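Local coordinates for twitching motility pilus retraction protein (Geobacter sulfurreducens PCA, PDB 5ZFQ), which probably uses ATP hydrolysis, as a six-subunit motor, to power the retraction of type IV pili that underlies twitching motility, at residues G41-I46 / Q53-G58; H45-S50 / A117-F122; Y78-E83 / L95-G100; S105-N110 / F122-Y127; K162-A167 / I188-P193. All blocks are in the same frame, centred on the assembly; numbering follows the deposited sequence.

Contact 1: G41-I46 / Q53-G58; sequences GSDLHI and QIRVDG
R55 runs alongside D43, both side chains leaving the same face of the beta hairpin made by strands 43-46 and 53-56. With CG anti to the backbone N (chi1 -175°), the arginine chain runs out beside the aspartate as far as its carboxylate, then bends at chi3. D43 OD2 lies at the edge of the guanidinium, in its plane, but R55 NE stays 3.8 Å from D43 OD2, a long salt bridge with the two planes 74° apart. Stronger partners come from the second subunit: its D222 and D224 take R55, and the same D222 also accepts from H45 NE2, which makes this face part of a subunit interface.

H45 and Q53 meet mainly through their backbones. H45 N reaches Q53 O at 2.7 Å, and Q53 N returns to H45 O at 3.1 Å. The Q53 side chain leads away and packs on L60 of the next strand. On the other face, L44 CD1 lies 3.8 Å from I54 CG2, beneath helix 29-38. Just past strand 53-56, R55 NH1 donates to O of the poorly ordered G58 at 2.9 Å; the oxygen lies in the guanidinium plane, while the nitrogen sits above the plane of the carbonyl.

Contact 2: H45-S50 / A117-F122; sequences HITTNS and AVAGVF
I46 and G120 hold the tight part of this contact, an antiparallel hydrogen-bonded pair in which I46 N reaches G120 O at 2.8 Å and G120 N reaches I46 O at 2.7 Å. Next along, H45 and V121 form a non-hydrogen-bonded pair with their side chains side by side. V121 CG1 sits over a face of the H45 imidazole, 4.2 Å from the ring centroid, in a CH-pi contact; its other methyl, CG2, lies beside ND1 and CE1 of the ring. The valine thus flanks a histidine that faces the second subunit.

On the opposite face of the sheet, I46 CG1 stands anti to the carbonyl carbon (chi1 -53°), which carries it to the edge of the F122 ring, 3.9 Å from F122 CE2. That ring folds back over G120, and a side chain on the glycine would run into it.

Beyond T47 the chains part. T47 and T48 enter a type II turn that closes at S50, and at T48 direct backbone pairing gives way to water: water 1 accepts from T48 N and donates to V118 O at 2.7 Å. The side chains here touch lightly, T48 CG2 meeting A117 CB at 3.8 Å at the looser end, where T48 is partly exposed. T47 OG1 turns to N200 of the second subunit.

Strand 117-125 lies here between strands 43-46 and 105-114, with helix 29-38 packed on I46 and F122, and helix 70-79 on I46, T48 and V118.

Contact 3: Y78-E83 / L95-G100; sequences YSILTE and LDLSFG
One face of the F99 ring is covered by I80, whose CB stands over it 4.2 Å from the ring centroid and 13° off the normal, a CH-pi contact. The isoleucine crosses the phenylalanine at about a right angle and spreads its branches over the ring: I80 CG2 lies 3.7 Å from F99 CE2, and I80 CD1 comes down beside CE1. F99 CG sits between its backbone N and carbonyl carbon (chi1 60°), a torsion that stands the ring up from the strand to meet this partner. F122 of strand 117-125 touches both residues, and L33 of helix 29-38 also packs on F99.

Further down, leucines replace the aromatic. L81 and L95 reach toward each other tip to tip, L81 CD1 being 3.6 Å from L95 CD2. The second methyl of L81 serves two neighbours, touching L95 CD2 as well as L97 CD1, the latter at 3.9 Å. L97 also brings its CD2 within 4.2 Å of I80 CD1, so L97 touches both residues of the turn. Polar bonding plays no part between these two pieces of chain; the contact is made by aliphatic and aromatic carbon.

L95, L97 and F99 alternate along the strand and share one face. D96 projects from the other, where it forms salt bridges with R108 and with R220 of the second subunit.

The turn leaves helix 70-79 and enters helix 83-92 at T82, its N-cap. Helices laid in this way over one face of an antiparallel sheet are consistent with the PAS-like N-terminal domain of PilT-type ATPases.

Contact 4: S105-N110 / F122-Y127; sequences SRFRGN and FRVIPY
In the beta hairpin of strands 105-114 and 117-125, R108 and R123 form a hydrogen-bonded pair, R108 N to R123 O and R123 N to R108 O both at 2.8 Å. Their side chains run side by side, guanidinium planes 60° apart, and water 3 sits in both planes, accepting from R108 NE and R123 NH2. D96 and E203 balance the charge of R108, probably easing the approach of the two arginines. I125 CD1 packs 3.6 Å from R108 CG.

Near the open end, R106 O accepts from I125 N at 2.9 Å and from S105 OG at 3.0 Å, the two donors arriving from opposite faces of its plane. OG gets there by standing anti to the serine's own N (chi1 -172°). With an alanine at S105, R106 O would probably lose the donor on one face of its plane and keep I125 N on the other, and V124 CG1 would lose the oxygen it packs against. Water 2 joins R106 N to I125 O and lies over the centre of the Y127 ring.

On the other face, F122 CD1 rests 3.5 Å from G109 CA, and F107 CE2 meets V124 CG2. Helix 29-38 packs on F107, F122 and V124, while strands 94-101 and 43-46 flank the hairpin.

Contact 5: K162-A167 / I188-P193; sequences KSTTLA and IEYLHP
Y190 lays its ring against the first two turns of helix 162-176; the atoms on one side of the ring, with CB, CG and the tip, meet that helix. CB starts 3.9 Å from A167 CB. CG stands anti to the carbonyl carbon (chi1 -63°), which swings the ring toward the helix and keeps the alanine methyl within 3.8 Å of Y190 CD2. CD2 also passes the backbone oxygen of S163. Next, CE2 has S163 OG at 3.8 Å, in the plane of the ring and at its edge, and T164 CG2 at 3.6 Å. At the tip, CZ and OH meet that same threonine methyl, which crosses the tyrosine obliquely.

S163 and the preceding K162 belong to a sequence that fits a P-loop (Walker A), followed by its helix as in RecA-like ATPases; K162 NZ is held by G156 O. The tyrosine thus packs on the helix that follows the probable P-loop, and P126, just after strand 117-125, also touches it.

Replacing Y190 by alanine would strip off the ring and is likely to open a gap beside T164 CG2 and A167 CB.

On one side of the tyrosine, E189 CG lies 3.8 Å from S163 CB, its carboxylate forming a long, weak ion pair with R123. On the other, A167 O lies at the edge of the H192 ring, near its plane, 3.4 Å from H192 CE1, while the histidine's backbone O takes a hydrogen bond from R115 of the third subunit.

In the fold
Contacts 1 to 4 all reach the six-stranded antiparallel sheet. Contact 1 pairs 53-56 with 43-46, contact 2 carries on from 43-46 to 117-125, contact 4 from there to 105-114, and contact 3 backs the outermost strand 94-101. Contacts 1 and 2 share H45 and I46; contacts 2 and 4 share F122, whose ring also touches contact 3. Along the chain, contact 3 is nested inside contact 2, contact 4 crosses it, and contact 5 comes last. Contact 5 belongs to the other, mixed sheet region, its centre about 13 Å from that of contact 4. The touches of 106, 108, 123 and 126 on 188-191 join the N-terminal sheet to the probable ATP-binding part of the motor.

Contact 1: G41-I46 / Q53-G58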
# COMPACT_ATOMS: atom_id res chain seq x y z
N GLY A 41 5.16 44.43 -21.72
CA GLY A 41 4.23 43.36 -21.41
C GLY A 41 4.83 42.34 -20.46
O GLY A 41 6.05 42.31 -20.26
N SER A 42 3.97 41.52 -19.86
CA SER A 42 4.44 40.48 -18.93
C SER A 42 4.15 39.09 -19.49
O SER A 42 4.95 38.18 -19.34
CB SER A 42 3.79 40.64 -17.54
OG SER A 42 2.38 40.52 -17.58
N ASP A 43 3.01 38.95 -20.16
CA ASP A 43 2.54 37.64 -20.59
C ASP A 43 2.15 37.61 -22.07
O ASP A 43 1.47 38.50 -22.56
CB ASP A 43 1.35 37.20 -19.73
CG ASP A 43 1.66 37.28 -18.27
OD1 ASP A 43 2.22 36.31 -17.74
OD2 ASP A 43 1.36 38.33 -17.64
N LEU A 44 2.60 36.58 -22.77
CA LEU A 44 2.25 36.39 -24.17
C LEU A 44 1.41 35.11 -24.33
O LEU A 44 1.80 34.03 -23.86
CB LEU A 44 3.51 36.32 -25.05
CG LEU A 44 3.28 35.86 -26.49
CD1 LEU A 44 2.49 36.92 -27.31
CD2 LEU A 44 4.62 35.49 -27.16
N HIS A 45 0.25 35.24 -24.96
CA HIS A 45 -0.61 34.07 -25.12
C HIS A 45 -0.69 33.64 -26.56
O HIS A 45 -0.97 34.44 -27.45
CB HIS A 45 -2.01 34.34 -24.57
CG HIS A 45 -2.06 34.41 -23.09
ND1 HIS A 45 -2.38 33.32 -22.31
CD2 HIS A 45 -1.78 35.42 -22.22
CE1 HIS A 45 -2.32 33.65 -21.03
NE2 HIS A 45 -1.96 34.92 -20.95
N ILE A 46 -0.44 32.35 -26.76
CA ILE A 46 -0.47 31.74 -28.09
C ILE A 46 -1.52 30.63 -28.10
O ILE A 46 -1.27 29.50 -27.64
CB ILE A 46 0.91 31.15 -28.51
CG1 ILE A 46 2.01 32.20 -28.37
CG2 ILE A 46 0.83 30.57 -29.92
CD1 ILE A 46 1.78 33.44 -29.26
N GLN A 53 -1.94 37.37 -28.02
CA GLN A 53 -2.33 38.37 -27.04
C GLN A 53 -1.18 38.64 -26.07
O GLN A 53 -0.51 37.70 -25.63
CB GLN A 53 -3.57 37.91 -26.29
CG GLN A 53 -4.74 37.63 -27.20
CD GLN A 53 -5.93 38.52 -26.91
OE1 GLN A 53 -5.82 39.52 -26.20
NE2 GLN A 53 -7.07 38.20 -27.49
N ILE A 54 -0.93 39.91 -25.76
CA ILE A 54 0.01 40.22 -24.67
C ILE A 54 -0.74 40.88 -23.51
O ILE A 54 -1.81 41.47 -23.70
CB ILE A 54 1.17 41.16 -25.11
CG1 ILE A 54 0.62 42.55 -25.46
CG2 ILE A 54 2.04 40.49 -26.22
CD1 ILE A 54 1.62 43.46 -26.18
N ARG A 55 -0.19 40.74 -22.30
CA ARG A 55 -0.78 41.37 -21.14
C ARG A 55 0.10 42.52 -20.72
O ARG A 55 1.30 42.34 -20.52
CB ARG A 55 -0.95 40.37 -19.97
CG ARG A 55 -1.69 40.98 -18.76
CD ARG A 55 -1.74 40.07 -17.55
NE ARG A 55 -2.37 38.76 -17.80
CZ ARG A 55 -3.68 38.53 -17.84
NH1 ARG A 55 -4.55 39.51 -17.63
NH2 ARG A 55 -4.13 37.30 -18.06
N VAL A 56 -0.48 43.71 -20.60
CA VAL A 56 0.27 44.91 -20.23
C VAL A 56 -0.35 45.61 -19.02
O VAL A 56 -1.47 46.11 -19.09
CB VAL A 56 0.34 45.92 -21.40
CG1 VAL A 56 1.26 47.07 -21.04
CG2 VAL A 56 0.80 45.23 -22.68
N ASP A 57 0.40 45.66 -17.93
CA ASP A 57 -0.10 46.24 -16.68
C ASP A 57 -1.46 45.68 -16.29
O ASP A 57 -2.32 46.42 -15.81
CB ASP A 57 -0.18 47.77 -16.77
CG ASP A 57 1.19 48.44 -16.78
OD1 ASP A 57 2.18 47.78 -16.38
OD2 ASP A 57 1.28 49.63 -17.15
N GLY A 58 -1.67 44.38 -16.53
CA GLY A 58 -2.92 43.71 -16.19
C GLY A 58 -3.84 43.40 -17.36
O GLY A 58 -4.61 42.44 -17.31

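Contact 2: H45-S50 / A117-F122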
# COMPACT_ATOMS: atom_id res chain seq x y z
N HIS A 45 0.25 35.24 -24.96
CA HIS A 45 -0.61 34.07 -25.12
C HIS A 45 -0.69 33.64 -26.56
O HIS A 45 -0.97 34.44 -27.45
CB HIS A 45 -2.01 34.34 -24.57
CG HIS A 45 -2.06 34.41 -23.09
ND1 HIS A 45 -2.38 33.32 -22.31
CD2 HIS A 45 -1.78 35.42 -22.22
CE1 HIS A 45 -2.32 33.65 -21.03
NE2 HIS A 45 -1.96 34.92 -20.95
N ILE A 46 -0.44 32.35 -26.76
CA ILE A 46 -0.47 31.74 -28.09
C ILE A 46 -1.52 30.63 -28.10
O ILE A 46 -1.27 29.50 -27.64
CB ILE A 46 0.91 31.15 -28.51
CG1 ILE A 46 2.01 32.20 -28.37
CG2 ILE A 46 0.83 30.57 -29.92
CD1 ILE A 46 1.78 33.44 -29.26
N THR A 47 -2.69 30.94 -28.64
CA THR A 47 -3.75 29.96 -28.67
C THR A 47 -4.54 30.17 -29.95
O THR A 47 -4.50 31.27 -30.52
CB THR A 47 -4.63 30.07 -27.42
OG1 THR A 47 -5.38 28.87 -27.27
CG2 THR A 47 -5.57 31.26 -27.53
N THR A 48 -5.24 29.14 -30.40
CA THR A 48 -5.94 29.20 -31.69
C THR A 48 -7.19 30.08 -31.70
O THR A 48 -7.83 30.27 -30.68
CB THR A 48 -6.34 27.80 -32.15
OG1 THR A 48 -7.22 27.21 -31.19
CG2 THR A 48 -5.11 26.92 -32.33
N ASN A 49 -7.51 30.60 -32.88
CA ASN A 49 -8.71 31.41 -33.16
C ASN A 49 -8.64 32.76 -32.47
O ASN A 49 -9.63 33.46 -32.33
CB ASN A 49 -9.99 30.66 -32.77
CG ASN A 49 -10.11 29.34 -33.50
OD1 ASN A 49 -9.86 29.25 -34.71
ND2 ASN A 49 -10.46 28.29 -32.77
N SER A 50 -7.44 33.10 -32.04
CA SER A 50 -7.16 34.39 -31.46
C SER A 50 -5.83 34.88 -32.00
O SER A 50 -4.92 34.08 -32.20
CB SER A 50 -7.12 34.30 -29.93
OG SER A 50 -6.44 35.40 -29.36
N ALA A 117 -5.34 21.24 -29.73
CA ALA A 117 -4.34 22.17 -30.25
C ALA A 117 -3.30 22.55 -29.21
O ALA A 117 -3.55 22.57 -28.00
CB ALA A 117 -5.02 23.43 -30.77
N VAL A 118 -2.11 22.87 -29.70
CA VAL A 118 -1.05 23.42 -28.89
C VAL A 118 -1.42 24.82 -28.44
O VAL A 118 -2.05 25.57 -29.18
CB VAL A 118 0.28 23.42 -29.67
CG1 VAL A 118 1.35 24.19 -28.93
CG2 VAL A 118 0.73 21.99 -29.88
N ALA A 119 -1.06 25.15 -27.21
CA ALA A 119 -1.33 26.46 -26.64
C ALA A 119 -0.13 26.87 -25.78
O ALA A 119 0.47 26.04 -25.10
CB ALA A 119 -2.62 26.43 -25.81
N GLY A 120 0.23 28.14 -25.82
CA GLY A 120 1.41 28.59 -25.10
C GLY A 120 1.16 29.81 -24.26
O GLY A 120 0.39 30.73 -24.62
N VAL A 121 1.80 29.83 -23.10
CA VAL A 121 1.86 31.06 -22.34
C VAL A 121 3.33 31.37 -22.05
O VAL A 121 4.09 30.51 -21.55
CB VAL A 121 1.05 30.98 -21.03
CG1 VAL A 121 1.21 32.28 -20.24
CG2 VAL A 121 -0.42 30.73 -21.35
N PHE A 122 3.72 32.59 -22.39
CA PHE A 122 5.10 33.00 -22.21
C PHE A 122 5.19 34.22 -21.32
O PHE A 122 4.42 35.18 -21.46
CB PHE A 122 5.75 33.20 -23.57
CG PHE A 122 5.70 31.95 -24.40
CD1 PHE A 122 6.69 31.00 -24.29
CD2 PHE A 122 4.61 31.69 -25.21
CE1 PHE A 122 6.61 29.81 -25.02
CE2 PHE A 122 4.52 30.51 -25.95
CZ PHE A 122 5.53 29.58 -25.86
O HOH W 1 -4.56 26.54 -28.98

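Contact 3: Y78-E83 / L95-G100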
# COMPACT_ATOMS: atom_id res chain seq x y z
N TYR A 78 6.79 25.28 -30.73
CA TYR A 78 7.86 24.32 -30.94
C TYR A 78 9.19 25.01 -31.22
O TYR A 78 10.25 24.46 -30.93
CB TYR A 78 7.52 23.36 -32.06
CG TYR A 78 6.79 22.11 -31.56
CD1 TYR A 78 5.86 22.17 -30.52
CD2 TYR A 78 7.04 20.88 -32.15
CE1 TYR A 78 5.18 21.02 -30.08
CE2 TYR A 78 6.37 19.74 -31.73
CZ TYR A 78 5.46 19.81 -30.71
OH TYR A 78 4.85 18.64 -30.32
N SER A 79 9.12 26.24 -31.72
CA SER A 79 10.32 26.94 -32.15
C SER A 79 11.21 27.36 -30.97
O SER A 79 12.40 27.62 -31.16
CB SER A 79 9.94 28.15 -33.01
OG SER A 79 9.51 29.25 -32.23
N ILE A 80 10.66 27.39 -29.76
CA ILE A 80 11.51 27.65 -28.59
C ILE A 80 11.84 26.39 -27.79
O ILE A 80 12.06 26.48 -26.58
CB ILE A 80 10.87 28.67 -27.63
CG1 ILE A 80 9.42 28.29 -27.32
CG2 ILE A 80 10.98 30.07 -28.22
CD1 ILE A 80 9.23 27.56 -26.03
N LEU A 81 11.86 25.24 -28.48
CA LEU A 81 12.05 23.94 -27.84
C LEU A 81 13.17 23.12 -28.47
O LEU A 81 13.39 23.12 -29.70
CB LEU A 81 10.77 23.09 -27.89
CG LEU A 81 9.53 23.52 -27.12
CD1 LEU A 81 8.49 22.40 -27.01
CD2 LEU A 81 9.91 24.05 -25.75
N THR A 82 13.87 22.40 -27.60
CA THR A 82 14.81 21.37 -27.98
C THR A 82 14.03 20.11 -28.32
O THR A 82 12.83 19.99 -28.04
CB THR A 82 15.79 21.08 -26.85
OG1 THR A 82 15.18 20.17 -25.93
CG2 THR A 82 16.13 22.37 -26.11
N GLU A 83 14.70 19.15 -28.93
CA GLU A 83 14.03 17.92 -29.31
C GLU A 83 13.56 17.12 -28.10
O GLU A 83 12.51 16.49 -28.14
CB GLU A 83 14.95 17.09 -30.20
CG GLU A 83 15.38 17.83 -31.47
CD GLU A 83 14.20 18.29 -32.33
OE1 GLU A 83 13.39 17.43 -32.74
OE2 GLU A 83 14.06 19.52 -32.58
N LEU A 95 4.37 20.78 -20.78
CA LEU A 95 5.78 21.13 -20.71
C LEU A 95 5.93 22.53 -20.13
O LEU A 95 5.24 23.46 -20.54
CB LEU A 95 6.44 21.07 -22.09
CG LEU A 95 7.94 21.31 -22.12
CD1 LEU A 95 8.69 20.06 -21.64
CD2 LEU A 95 8.35 21.71 -23.50
N ASP A 96 6.85 22.69 -19.19
CA ASP A 96 7.09 24.00 -18.61
C ASP A 96 8.59 24.23 -18.55
O ASP A 96 9.31 23.41 -18.02
CB ASP A 96 6.46 24.09 -17.21
CG ASP A 96 6.53 25.49 -16.62
OD1 ASP A 96 5.65 26.33 -16.95
OD2 ASP A 96 7.47 25.74 -15.82
N LEU A 97 9.06 25.35 -19.11
CA LEU A 97 10.51 25.57 -19.15
C LEU A 97 10.91 27.05 -19.00
O LEU A 97 10.06 27.95 -18.95
CB LEU A 97 11.09 25.03 -20.46
CG LEU A 97 10.85 25.92 -21.69
CD1 LEU A 97 11.86 25.62 -22.76
CD2 LEU A 97 9.41 25.83 -22.25
N SER A 98 12.23 27.28 -18.95
CA SER A 98 12.78 28.62 -19.13
C SER A 98 13.73 28.64 -20.33
O SER A 98 14.29 27.61 -20.73
CB SER A 98 13.52 29.09 -17.87
OG SER A 98 14.59 28.22 -17.56
N PHE A 99 13.89 29.82 -20.92
CA PHE A 99 14.82 30.00 -22.02
C PHE A 99 15.19 31.48 -22.15
O PHE A 99 14.54 32.34 -21.53
CB PHE A 99 14.23 29.47 -23.34
CG PHE A 99 12.94 30.15 -23.76
CD1 PHE A 99 11.73 29.75 -23.23
CD2 PHE A 99 12.95 31.16 -24.70
CE1 PHE A 99 10.54 30.35 -23.64
CE2 PHE A 99 11.78 31.78 -25.09
CZ PHE A 99 10.57 31.37 -24.56
N GLY A 100 16.22 31.75 -22.95
CA GLY A 100 16.63 33.11 -23.25
C GLY A 100 16.74 33.41 -24.74
O GLY A 100 17.14 32.57 -25.54

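Contact 4: S105-N110 / F122-Y127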
# COMPACT_ATOMS: atom_id res chain seq x y z
N SER A 105 15.66 38.92 -23.56
CA SER A 105 15.29 38.57 -22.19
C SER A 105 15.29 37.07 -21.93
O SER A 105 15.36 36.27 -22.86
CB SER A 105 13.90 39.14 -21.84
OG SER A 105 13.62 38.97 -20.45
N ARG A 106 15.22 36.72 -20.65
CA ARG A 106 14.94 35.35 -20.22
C ARG A 106 13.42 35.22 -20.13
O ARG A 106 12.73 36.16 -19.72
CB ARG A 106 15.61 35.05 -18.88
CG ARG A 106 17.06 34.55 -18.93
CD ARG A 106 17.18 33.14 -19.52
NE ARG A 106 18.03 32.30 -18.66
CZ ARG A 106 17.94 30.96 -18.54
NH1 ARG A 106 17.06 30.26 -19.24
NH2 ARG A 106 18.77 30.33 -17.70
N PHE A 107 12.89 34.07 -20.54
CA PHE A 107 11.45 33.85 -20.45
C PHE A 107 11.14 32.55 -19.73
O PHE A 107 11.96 31.66 -19.68
CB PHE A 107 10.82 33.83 -21.84
CG PHE A 107 11.04 35.10 -22.62
CD1 PHE A 107 12.21 35.29 -23.36
CD2 PHE A 107 10.10 36.12 -22.60
CE1 PHE A 107 12.42 36.46 -24.07
CE2 PHE A 107 10.32 37.29 -23.31
CZ PHE A 107 11.48 37.46 -24.06
N ARG A 108 9.95 32.47 -19.15
CA ARG A 108 9.35 31.17 -18.83
C ARG A 108 8.31 30.87 -19.90
O ARG A 108 7.60 31.77 -20.36
CB ARG A 108 8.73 31.17 -17.44
CG ARG A 108 9.72 31.24 -16.34
CD ARG A 108 9.22 30.44 -15.20
NE ARG A 108 9.00 29.02 -15.52
CZ ARG A 108 9.93 28.08 -15.39
NH1 ARG A 108 11.15 28.40 -14.95
NH2 ARG A 108 9.64 26.81 -15.69
N GLY A 109 8.23 29.61 -20.31
CA GLY A 109 7.25 29.21 -21.29
C GLY A 109 6.42 28.07 -20.75
O GLY A 109 6.92 27.23 -19.98
N ASN A 110 5.14 28.05 -21.11
CA ASN A 110 4.33 26.89 -20.80
C ASN A 110 3.50 26.44 -21.98
O ASN A 110 2.75 27.23 -22.55
CB ASN A 110 3.44 27.15 -19.60
CG ASN A 110 2.69 25.91 -19.17
OD1 ASN A 110 1.56 25.68 -19.60
ND2 ASN A 110 3.33 25.07 -18.36
N PHE A 122 3.72 32.59 -22.39
CA PHE A 122 5.10 33.00 -22.21
C PHE A 122 5.19 34.22 -21.32
O PHE A 122 4.42 35.18 -21.46
CB PHE A 122 5.75 33.20 -23.57
CG PHE A 122 5.70 31.95 -24.40
CD1 PHE A 122 6.69 31.00 -24.29
CD2 PHE A 122 4.61 31.69 -25.21
CE1 PHE A 122 6.61 29.81 -25.02
CE2 PHE A 122 4.52 30.51 -25.95
CZ PHE A 122 5.53 29.58 -25.86
N ARG A 123 6.12 34.15 -20.38
CA ARG A 123 6.22 35.14 -19.32
C ARG A 123 7.63 35.68 -19.23
O ARG A 123 8.58 34.92 -19.18
CB ARG A 123 5.78 34.52 -17.98
CG ARG A 123 4.39 33.91 -17.99
CD ARG A 123 3.96 33.39 -16.63
NE ARG A 123 4.61 32.13 -16.29
CZ ARG A 123 5.01 31.78 -15.07
NH1 ARG A 123 4.86 32.60 -14.04
NH2 ARG A 123 5.58 30.59 -14.86
N VAL A 124 7.76 36.99 -19.22
CA VAL A 124 9.05 37.64 -19.02
C VAL A 124 9.66 37.38 -17.64
O VAL A 124 9.02 37.59 -16.60
CB VAL A 124 8.92 39.17 -19.20
CG1 VAL A 124 10.25 39.87 -18.85
CG2 VAL A 124 8.51 39.48 -20.63
N ILE A 125 10.90 36.91 -17.65
CA ILE A 125 11.71 36.90 -16.43
C ILE A 125 12.54 38.17 -16.40
O ILE A 125 13.43 38.36 -17.23
CB ILE A 125 12.65 35.68 -16.34
CG1 ILE A 125 11.86 34.39 -16.29
CG2 ILE A 125 13.52 35.78 -15.11
CD1 ILE A 125 12.74 33.18 -16.38
N PRO A 126 12.24 39.05 -15.44
CA PRO A 126 12.94 40.34 -15.40
C PRO A 126 14.41 40.16 -15.00
O PRO A 126 14.72 39.25 -14.22
CB PRO A 126 12.17 41.12 -14.33
CG PRO A 126 11.60 40.05 -13.42
CD PRO A 126 11.32 38.86 -14.31
N TYR A 127 15.31 40.97 -15.56
CA TYR A 127 16.71 40.94 -15.17
C TYR A 127 16.85 41.55 -13.77
O TYR A 127 17.53 41.00 -12.90
CB TYR A 127 17.60 41.71 -16.16
CG TYR A 127 17.89 41.02 -17.49
CD1 TYR A 127 18.77 39.92 -17.55
CD2 TYR A 127 17.32 41.48 -18.69
CE1 TYR A 127 19.06 39.29 -18.79
CE2 TYR A 127 17.61 40.86 -19.92
CZ TYR A 127 18.48 39.77 -19.97
OH TYR A 127 18.76 39.15 -21.17
O HOH W 2 15.94 38.16 -18.26
O HOH W 3 6.42 28.70 -16.82

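Contact 5: K162-A167 / I188-P193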
# COMPACT_ATOMS: atom_id res chain seq x y z
N LYS A 162 5.40 35.10 -2.58
CA LYS A 162 6.49 34.46 -1.86
C LYS A 162 7.78 34.55 -2.68
O LYS A 162 8.84 34.90 -2.17
CB LYS A 162 6.16 33.00 -1.53
CG LYS A 162 5.07 32.88 -0.48
CD LYS A 162 4.74 31.44 -0.16
CE LYS A 162 4.21 30.71 -1.38
NZ LYS A 162 3.72 29.36 -1.00
N SER A 163 7.65 34.25 -3.97
CA SER A 163 8.78 34.29 -4.89
C SER A 163 9.49 35.66 -4.96
O SER A 163 10.72 35.71 -4.96
CB SER A 163 8.30 33.87 -6.28
OG SER A 163 7.27 34.74 -6.74
N THR A 164 8.74 36.77 -5.01
CA THR A 164 9.38 38.09 -5.07
C THR A 164 9.99 38.48 -3.73
O THR A 164 10.96 39.24 -3.69
CB THR A 164 8.41 39.25 -5.51
OG1 THR A 164 7.27 39.32 -4.65
CG2 THR A 164 7.94 39.05 -6.92
N THR A 165 9.42 37.98 -2.64
CA THR A 165 9.97 38.25 -1.32
C THR A 165 11.27 37.48 -1.14
O THR A 165 12.29 38.04 -0.72
CB THR A 165 8.97 37.89 -0.21
OG1 THR A 165 7.93 38.87 -0.17
CG2 THR A 165 9.66 37.85 1.14
N LEU A 166 11.24 36.20 -1.50
CA LEU A 166 12.43 35.36 -1.49
C LEU A 166 13.51 35.84 -2.45
O LEU A 166 14.70 35.87 -2.11
CB LEU A 166 12.04 33.92 -1.82
CG LEU A 166 11.33 33.36 -0.60
CD1 LEU A 166 10.51 32.13 -0.95
CD2 LEU A 166 12.39 33.06 0.46
N ALA A 167 13.10 36.23 -3.65
CA ALA A 167 14.02 36.81 -4.62
C ALA A 167 14.77 37.99 -4.04
O ALA A 167 15.99 38.10 -4.19
CB ALA A 167 13.26 37.22 -5.87
N ILE A 188 11.83 27.83 -11.11
CA ILE A 188 12.60 29.02 -10.83
C ILE A 188 11.78 30.18 -11.34
O ILE A 188 11.39 30.19 -12.51
CB ILE A 188 13.99 29.01 -11.49
CG1 ILE A 188 14.89 27.97 -10.82
CG2 ILE A 188 14.62 30.42 -11.44
CD1 ILE A 188 16.18 27.69 -11.54
N GLU A 189 11.52 31.15 -10.47
CA GLU A 189 10.76 32.34 -10.83
C GLU A 189 11.71 33.50 -11.18
O GLU A 189 11.54 34.17 -12.19
CB GLU A 189 9.80 32.73 -9.69
CG GLU A 189 8.64 31.75 -9.39
CD GLU A 189 7.51 31.76 -10.44
OE1 GLU A 189 7.40 32.76 -11.19
OE2 GLU A 189 6.73 30.79 -10.50
N TYR A 190 12.72 33.74 -10.35
CA TYR A 190 13.65 34.84 -10.60
C TYR A 190 15.08 34.34 -10.66
O TYR A 190 15.50 33.54 -9.82
CB TYR A 190 13.48 35.93 -9.52
CG TYR A 190 12.09 36.56 -9.56
CD1 TYR A 190 11.81 37.60 -10.44
CD2 TYR A 190 11.05 36.08 -8.75
CE1 TYR A 190 10.56 38.16 -10.52
CE2 TYR A 190 9.77 36.65 -8.82
CZ TYR A 190 9.54 37.69 -9.72
OH TYR A 190 8.30 38.27 -9.83
N LEU A 191 15.83 34.77 -11.67
CA LEU A 191 17.21 34.30 -11.82
C LEU A 191 18.22 35.21 -11.11
O LEU A 191 17.99 36.41 -10.94
CB LEU A 191 17.58 34.17 -13.30
CG LEU A 191 16.80 33.08 -14.05
CD1 LEU A 191 16.85 33.27 -15.56
CD2 LEU A 191 17.31 31.71 -13.67
N HIS A 192 19.33 34.63 -10.67
CA HIS A 192 20.35 35.41 -9.98
C HIS A 192 21.72 35.24 -10.62
O HIS A 192 22.25 34.13 -10.71
CB HIS A 192 20.42 35.02 -8.49
CG HIS A 192 19.15 35.29 -7.73
ND1 HIS A 192 18.86 36.53 -7.19
CD2 HIS A 192 18.12 34.48 -7.39
CE1 HIS A 192 17.68 36.47 -6.58
NE2 HIS A 192 17.22 35.24 -6.68
N PRO A 193 22.31 36.35 -11.07
CA PRO A 193 23.70 36.37 -11.54
C PRO A 193 24.62 36.22 -10.34
O PRO A 193 24.18 36.49 -9.22
CB PRO A 193 23.83 37.76 -12.17
CG PRO A 193 22.93 38.61 -11.30
CD PRO A 193 21.77 37.72 -10.91